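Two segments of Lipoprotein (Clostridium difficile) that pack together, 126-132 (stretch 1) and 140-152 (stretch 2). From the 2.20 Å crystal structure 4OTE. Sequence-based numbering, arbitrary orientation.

Stretch 1, residues 126-132: GLLTLPK
Stretch 2, residues 140-152: KDIIENPKGIQFK

Stretch 1 has no regular helix or strand. Gly 126 and Leu 127 are turned; Leu 128 to Lys 132 are extended. Stretch 2 begins at the end of a 3-10 segment, passes through a loop and a turn, and enters a strand at Gln 150. The two backbones run antiparallel where they meet. Leu 128 lies opposite Asn 145 (CA to CA 4.8 Å), Thr 129 opposite Glu 144 (CA to CA 5.1 Å), and Leu 130 opposite Ile 142 (CA to CA 5.1 Å). The contact buries 565 Å², both sides summed.

Thr 129 is the polar centre and has the largest covered area, 75 Å². Its phi/psi is -127/145. Thr 129 N donates to Glu 144 O at 3.0 Å, and Thr 129 O accepts from Ile 143 N at 2.8 Å. Chi1 is p (63°), which places Thr 129 OG1 2.8 Å from Glu 144 N as the acceptor of a third hydrogen bond. A threonine suits this place because its short hydroxyl reaches a backbone NH directly.

Leu 127 has nearly as much covered, 72 Å². Its CB points sideways, but the end of the side chain comes nearer to stretch 2. Chi1 (-108°) and chi2 (128°) both lie between wells. Leu 127 CD2 packs 3.8 Å from Ile 149 CG1, while Leu 127 O sits 3.5 Å from Pro 146 CD.

Leu 128 contributes 70 Å². Its backbone is nearly fully extended (-163/173), and chi1 and chi2 are both p (47° and 71°). Leu 128 CD2 meets Ile 142 CD1 at 3.8 Å and Phe 151 CZ at 3.6 Å, approaching the ring obliquely. This one methyl thus touches both the loop and the strand. Leu 127 and Leu 128 are buried, and their apolar side chains suit the apolar partners they meet.

Beyond Thr 129, Leu 130 (chi1 m, chi2 t) starts with CB away from stretch 2, yet Leu 130 CD2 returns to 4.1 Å from Ile 142 CG1. Ile 142 and Ile 143 are both m, t. The CB of Ile 143 points toward stretch 1, and Ile 143 CD1 lies 4.1 Å from Pro 131 CD. That proline, with C-gamma endo pucker, also brings Pro 131 CD to 3.1 Å from Asp 141 O.

A type I turn runs from Asn 145 to Gly 148, closed by Gly 148 N to Asn 145 O at 3.0 Å. Asn 145 (chi1 t, chi2 -7°) pairs its amide with Ile 149: Ile 149 N donates to Asn 145 OD1 at 3.1 Å, and Asn 145 ND2 donates to Ile 149 O at 3.1 Å.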

ATOM      1  N   GLY A 126      21.962  -5.593  -3.286  1.00 57.21           N
ATOM      2  CA  GLY A 126      23.401  -5.407  -3.108  1.00 58.75           C
ATOM      3  C   GLY A 126      23.881  -3.982  -2.907  1.00 59.43           C
ATOM      4  O   GLY A 126      25.084  -3.731  -2.942  1.00 63.59           O
ATOM      5  N   LEU A 127      22.961  -3.048  -2.679  1.00 57.63           N
ATOM      6  CA  LEU A 127      23.327  -1.635  -2.509  1.00 58.75           C
ATOM      7  C   LEU A 127      23.884  -1.301  -1.125  1.00 57.42           C
ATOM      8  O   LEU A 127      24.588  -0.307  -0.974  1.00 60.15           O
ATOM      9  CB  LEU A 127      22.138  -0.720  -2.831  1.00 59.94           C
ATOM     10  CG  LEU A 127      22.255   0.065  -4.142  1.00 63.54           C
ATOM     11  CD1 LEU A 127      21.023  -0.131  -5.009  1.00 63.93           C
ATOM     12  CD2 LEU A 127      22.499   1.543  -3.865  1.00 65.16           C
ATOM     13  N   LEU A 128      23.566  -2.118  -0.124  1.00 56.46           N
ATOM     14  CA  LEU A 128      24.078  -1.921   1.234  1.00 58.20           C
ATOM     15  C   LEU A 128      23.924  -3.191   2.073  1.00 57.83           C
ATOM     16  O   LEU A 128      23.319  -4.160   1.625  1.00 56.04           O
ATOM     17  CB  LEU A 128      23.375  -0.731   1.906  1.00 58.22           C
ATOM     18  CG  LEU A 128      21.847  -0.642   1.811  1.00 57.66           C
ATOM     19  CD1 LEU A 128      21.169  -1.698   2.671  1.00 57.65           C
ATOM     20  CD2 LEU A 128      21.365   0.746   2.212  1.00 56.64           C
ATOM     21  N   THR A 129      24.484  -3.187   3.280  1.00 61.61           N
ATOM     22  CA  THR A 129      24.352  -4.321   4.195  1.00 62.46           C
ATOM     23  C   THR A 129      23.823  -3.866   5.552  1.00 64.12           C
ATOM     24  O   THR A 129      24.143  -2.772   6.022  1.00 66.82           O
ATOM     25  CB  THR A 129      25.691  -5.064   4.391  1.00 63.59           C
ATOM     26  OG1 THR A 129      26.653  -4.189   4.990  1.00 64.56           O
ATOM     27  CG2 THR A 129      26.223  -5.576   3.060  1.00 61.93           C
ATOM     28  N   LEU A 130      23.015  -4.723   6.172  1.00 67.11           N
ATOM     29  CA  LEU A 130      22.379  -4.436   7.458  1.00 68.58           C
ATOM     30  C   LEU A 130      22.685  -5.559   8.449  1.00 70.82           C
ATOM     31  O   LEU A 130      23.134  -6.632   8.043  1.00 72.13           O
ATOM     32  CB  LEU A 130      20.867  -4.313   7.264  1.00 67.08           C
ATOM     33  CG  LEU A 130      20.395  -3.136   6.402  1.00 65.80           C
ATOM     34  CD1 LEU A 130      19.029  -3.416   5.792  1.00 63.28           C
ATOM     35  CD2 LEU A 130      20.378  -1.851   7.217  1.00 66.27           C
ATOM     36  N   PRO A 131      22.457  -5.319   9.755  1.00 74.06           N
ATOM     37  CA  PRO A 131      22.632  -6.401  10.729  1.00 78.45           C
ATOM     38  C   PRO A 131      21.611  -7.525  10.543  1.00 81.30           C
ATOM     39  O   PRO A 131      20.495  -7.279  10.084  1.00 79.04           O
ATOM     40  CB  PRO A 131      22.435  -5.700  12.082  1.00 76.82           C
ATOM     41  CG  PRO A 131      21.705  -4.439  11.771  1.00 74.32           C
ATOM     42  CD  PRO A 131      22.197  -4.030  10.418  1.00 74.02           C
ATOM     43  N   LYS A 132      22.004  -8.746  10.900  1.00 87.81           N
ATOM     44  CA  LYS A 132      21.145  -9.922  10.736  1.00 90.60           C
ATOM     45  C   LYS A 132      19.997  -9.923  11.746  1.00 92.26           C
ATOM     46  O   LYS A 132      20.076  -9.277  12.793  1.00 94.71           O
ATOM     47  CB  LYS A 132      21.960 -11.217  10.874  1.00 94.20           C
ATOM     48  CG  LYS A 132      22.694 -11.641   9.610  1.00 95.78           C
ATOM     49  CD  LYS A 132      23.726 -10.614   9.168  1.00 98.02           C
ATOM     50  CE  LYS A 132      24.583 -11.133   8.023  1.00100.53           C
ATOM     51  NZ  LYS A 132      25.728 -11.955   8.505  1.00103.37           N
ATOM     52  N   LYS A 140      20.670   4.564  10.397  1.00 63.30           N
ATOM     53  CA  LYS A 140      21.718   4.487  11.416  1.00 64.93           C
ATOM     54  C   LYS A 140      22.369   3.098  11.497  1.00 65.48           C
ATOM     55  O   LYS A 140      23.519   2.975  11.918  1.00 67.49           O
ATOM     56  CB  LYS A 140      21.148   4.861  12.788  1.00 64.70           C
ATOM     57  N   ASP A 141      21.637   2.065  11.083  1.00 62.75           N
ATOM     58  CA  ASP A 141      22.082   0.675  11.226  1.00 63.48           C
ATOM     59  C   ASP A 141      22.796   0.117   9.991  1.00 62.69           C
ATOM     60  O   ASP A 141      23.133  -1.065   9.955  1.00 61.82           O
ATOM     61  CB  ASP A 141      20.881  -0.215  11.557  1.00 62.92           C
ATOM     62  CG  ASP A 141      20.064   0.320  12.717  1.00 64.70           C
ATOM     63  OD1 ASP A 141      20.672   0.742  13.725  1.00 67.61           O
ATOM     64  OD2 ASP A 141      18.817   0.325  12.619  1.00 62.73           O
ATOM     65  N   ILE A 142      23.029   0.957   8.986  1.00 62.74           N
ATOM     66  CA  ILE A 142      23.696   0.513   7.763  1.00 64.15           C
ATOM     67  C   ILE A 142      25.159   0.191   8.050  1.00 69.07           C
ATOM     68  O   ILE A 142      25.918   1.058   8.481  1.00 72.11           O
ATOM     69  CB  ILE A 142      23.596   1.573   6.643  1.00 62.63           C
ATOM     70  CG1 ILE A 142      22.141   1.699   6.169  1.00 59.22           C
ATOM     71  CG2 ILE A 142      24.504   1.210   5.472  1.00 62.03           C
ATOM     72  CD1 ILE A 142      21.869   2.921   5.321  1.00 57.40           C
ATOM     73  N   ILE A 143      25.546  -1.060   7.808  1.00 72.11           N
ATOM     74  CA  ILE A 143      26.923  -1.498   8.031  1.00 74.14           C
ATOM     75  C   ILE A 143      27.799  -1.031   6.869  1.00 76.03           C
ATOM     76  O   ILE A 143      28.658  -0.171   7.053  1.00 79.14           O
ATOM     77  CB  ILE A 143      27.011  -3.030   8.225  1.00 74.49           C
ATOM     78  CG1 ILE A 143      26.233  -3.437   9.484  1.00 74.21           C
ATOM     79  CG2 ILE A 143      28.463  -3.483   8.334  1.00 75.79           C
ATOM     80  CD1 ILE A 143      26.114  -4.933   9.689  1.00 74.53           C
ATOM     81  N   GLU A 144      27.576  -1.586   5.680  1.00 75.84           N
ATOM     82  CA  GLU A 144      28.309  -1.167   4.486  1.00 77.10           C
ATOM     83  C   GLU A 144      27.409  -0.376   3.541  1.00 74.35           C
ATOM     84  O   GLU A 144      26.232  -0.694   3.375  1.00 76.45           O
ATOM     85  CB  GLU A 144      28.904  -2.371   3.757  1.00 80.86           C
ATOM     86  CG  GLU A 144      29.830  -3.209   4.624  1.00 86.39           C
ATOM     87  CD  GLU A 144      30.608  -4.240   3.829  1.00 90.28           C
ATOM     88  OE1 GLU A 144      30.040  -4.821   2.880  1.00 87.53           O
ATOM     89  OE2 GLU A 144      31.790  -4.473   4.161  1.00 99.93           O
ATOM     90  N   ASN A 145      27.985   0.655   2.928  1.00 71.83           N
ATOM     91  CA  ASN A 145      27.262   1.556   2.040  1.00 67.84           C
ATOM     92  C   ASN A 145      28.204   2.012   0.917  1.00 69.19           C
ATOM     93  O   ASN A 145      28.572   3.185   0.849  1.00 71.30           O
ATOM     94  CB  ASN A 145      26.726   2.753   2.838  1.00 64.24           C
ATOM     95  CG  ASN A 145      25.768   3.624   2.039  1.00 59.39           C
ATOM     96  OD1 ASN A 145      25.579   3.433   0.835  1.00 56.65           O
ATOM     97  ND2 ASN A 145      25.166   4.597   2.710  1.00 56.53           N
ATOM     98  N   PRO A 146      28.591   1.077   0.028  1.00 71.11           N
ATOM     99  CA  PRO A 146      29.621   1.337  -0.987  1.00 74.28           C
ATOM    100  C   PRO A 146      29.467   2.668  -1.717  1.00 75.76           C
ATOM    101  O   PRO A 146      30.433   3.421  -1.833  1.00 80.32           O
ATOM    102  CB  PRO A 146      29.458   0.169  -1.977  1.00 71.96           C
ATOM    103  CG  PRO A 146      28.178  -0.508  -1.614  1.00 70.07           C
ATOM    104  CD  PRO A 146      27.991  -0.256  -0.150  1.00 70.99           C
ATOM    105  N   LYS A 147      28.254   2.961  -2.177  1.00 73.92           N
ATOM    106  CA  LYS A 147      28.016   4.121  -3.034  1.00 72.93           C
ATOM    107  C   LYS A 147      27.540   5.366  -2.282  1.00 73.14           C
ATOM    108  O   LYS A 147      26.944   6.258  -2.883  1.00 76.29           O
ATOM    109  CB  LYS A 147      27.024   3.747  -4.133  1.00 71.24           C
ATOM    110  CG  LYS A 147      27.371   2.426  -4.794  1.00 71.59           C
ATOM    111  CD  LYS A 147      26.903   2.356  -6.232  1.00 70.42           C
ATOM    112  CE  LYS A 147      27.468   1.128  -6.920  1.00 69.98           C
ATOM    113  NZ  LYS A 147      26.628   0.727  -8.078  1.00 73.90           N
ATOM    114  N   GLY A 148      27.809   5.425  -0.978  1.00 70.95           N
ATOM    115  CA  GLY A 148      27.508   6.605  -0.166  1.00 73.87           C
ATOM    116  C   GLY A 148      26.123   7.176  -0.393  1.00 73.21           C
ATOM    117  O   GLY A 148      25.972   8.368  -0.668  1.00 76.71           O
ATOM    118  N   ILE A 149      25.113   6.318  -0.283  1.00 68.35           N
ATOM    119  CA  ILE A 149      23.728   6.724  -0.480  1.00 64.25           C
ATOM    120  C   ILE A 149      23.203   7.408   0.776  1.00 63.29           C
ATOM    121  O   ILE A 149      23.295   6.857   1.872  1.00 64.69           O
ATOM    122  CB  ILE A 149      22.822   5.512  -0.801  1.00 63.40           C
ATOM    123  CG1 ILE A 149      23.299   4.798  -2.073  1.00 64.77           C
ATOM    124  CG2 ILE A 149      21.365   5.945  -0.941  1.00 61.23           C
ATOM    125  CD1 ILE A 149      23.310   5.663  -3.317  1.00 65.56           C
ATOM    126  N   GLN A 150      22.652   8.607   0.606  1.00 61.68           N
ATOM    127  CA  GLN A 150      22.042   9.348   1.706  1.00 61.75           C
ATOM    128  C   GLN A 150      20.533   9.148   1.645  1.00 59.72           C
ATOM    129  O   GLN A 150      19.962   9.016   0.562  1.00 57.34           O
ATOM    130  CB  GLN A 150      22.379  10.839   1.620  1.00 64.99           C
ATOM    131  CG  GLN A 150      23.813  11.133   1.204  1.00 70.13           C
ATOM    132  CD  GLN A 150      24.196  12.590   1.383  1.00 73.76           C
ATOM    133  OE1 GLN A 150      23.820  13.227   2.366  1.00 76.61           O
ATOM    134  NE2 GLN A 150      24.960  13.122   0.433  1.00 76.25           N
ATOM    135  N   PHE A 151      19.891   9.128   2.811  1.00 59.10           N
ATOM    136  CA  PHE A 151      18.463   8.858   2.900  1.00 57.86           C
ATOM    137  C   PHE A 151      17.701  10.056   3.451  1.00 60.48           C
ATOM    138  O   PHE A 151      18.054  10.598   4.498  1.00 65.23           O
ATOM    139  CB  PHE A 151      18.222   7.622   3.760  1.00 57.58           C
ATOM    140  CG  PHE A 151      18.800   6.372   3.171  1.00 57.14           C
ATOM    141  CD1 PHE A 151      18.041   5.575   2.334  1.00 54.79           C
ATOM    142  CD2 PHE A 151      20.116   6.010   3.428  1.00 59.68           C
ATOM    143  CE1 PHE A 151      18.572   4.427   1.773  1.00 55.48           C
ATOM    144  CE2 PHE A 151      20.655   4.862   2.871  1.00 59.51           C
ATOM    145  CZ  PHE A 151      19.881   4.069   2.042  1.00 57.67           C
ATOM    146  N   LYS A 152      16.661  10.463   2.732  1.00 60.36           N
ATOM    147  CA  LYS A 152      15.830  11.593   3.125  1.00 62.11           C
ATOM    148  C   LYS A 152      14.503  11.061   3.655  1.00 60.11           C
ATOM    149  O   LYS A 152      13.664  10.595   2.884  1.00 56.65           O
ATOM    150  CB  LYS A 152      15.613  12.512   1.922  1.00 65.18           C
ATOM    151  CG  LYS A 152      14.976  13.848   2.248  1.00 71.31           C
ATOM    152  CD  LYS A 152      15.034  14.772   1.042  1.00 76.77           C
ATOM    153  CE  LYS A 152      14.478  16.150   1.358  1.00 80.26           C
ATOM    154  NZ  LYS A 152      14.573  17.053   0.180  1.00 80.97           N
TER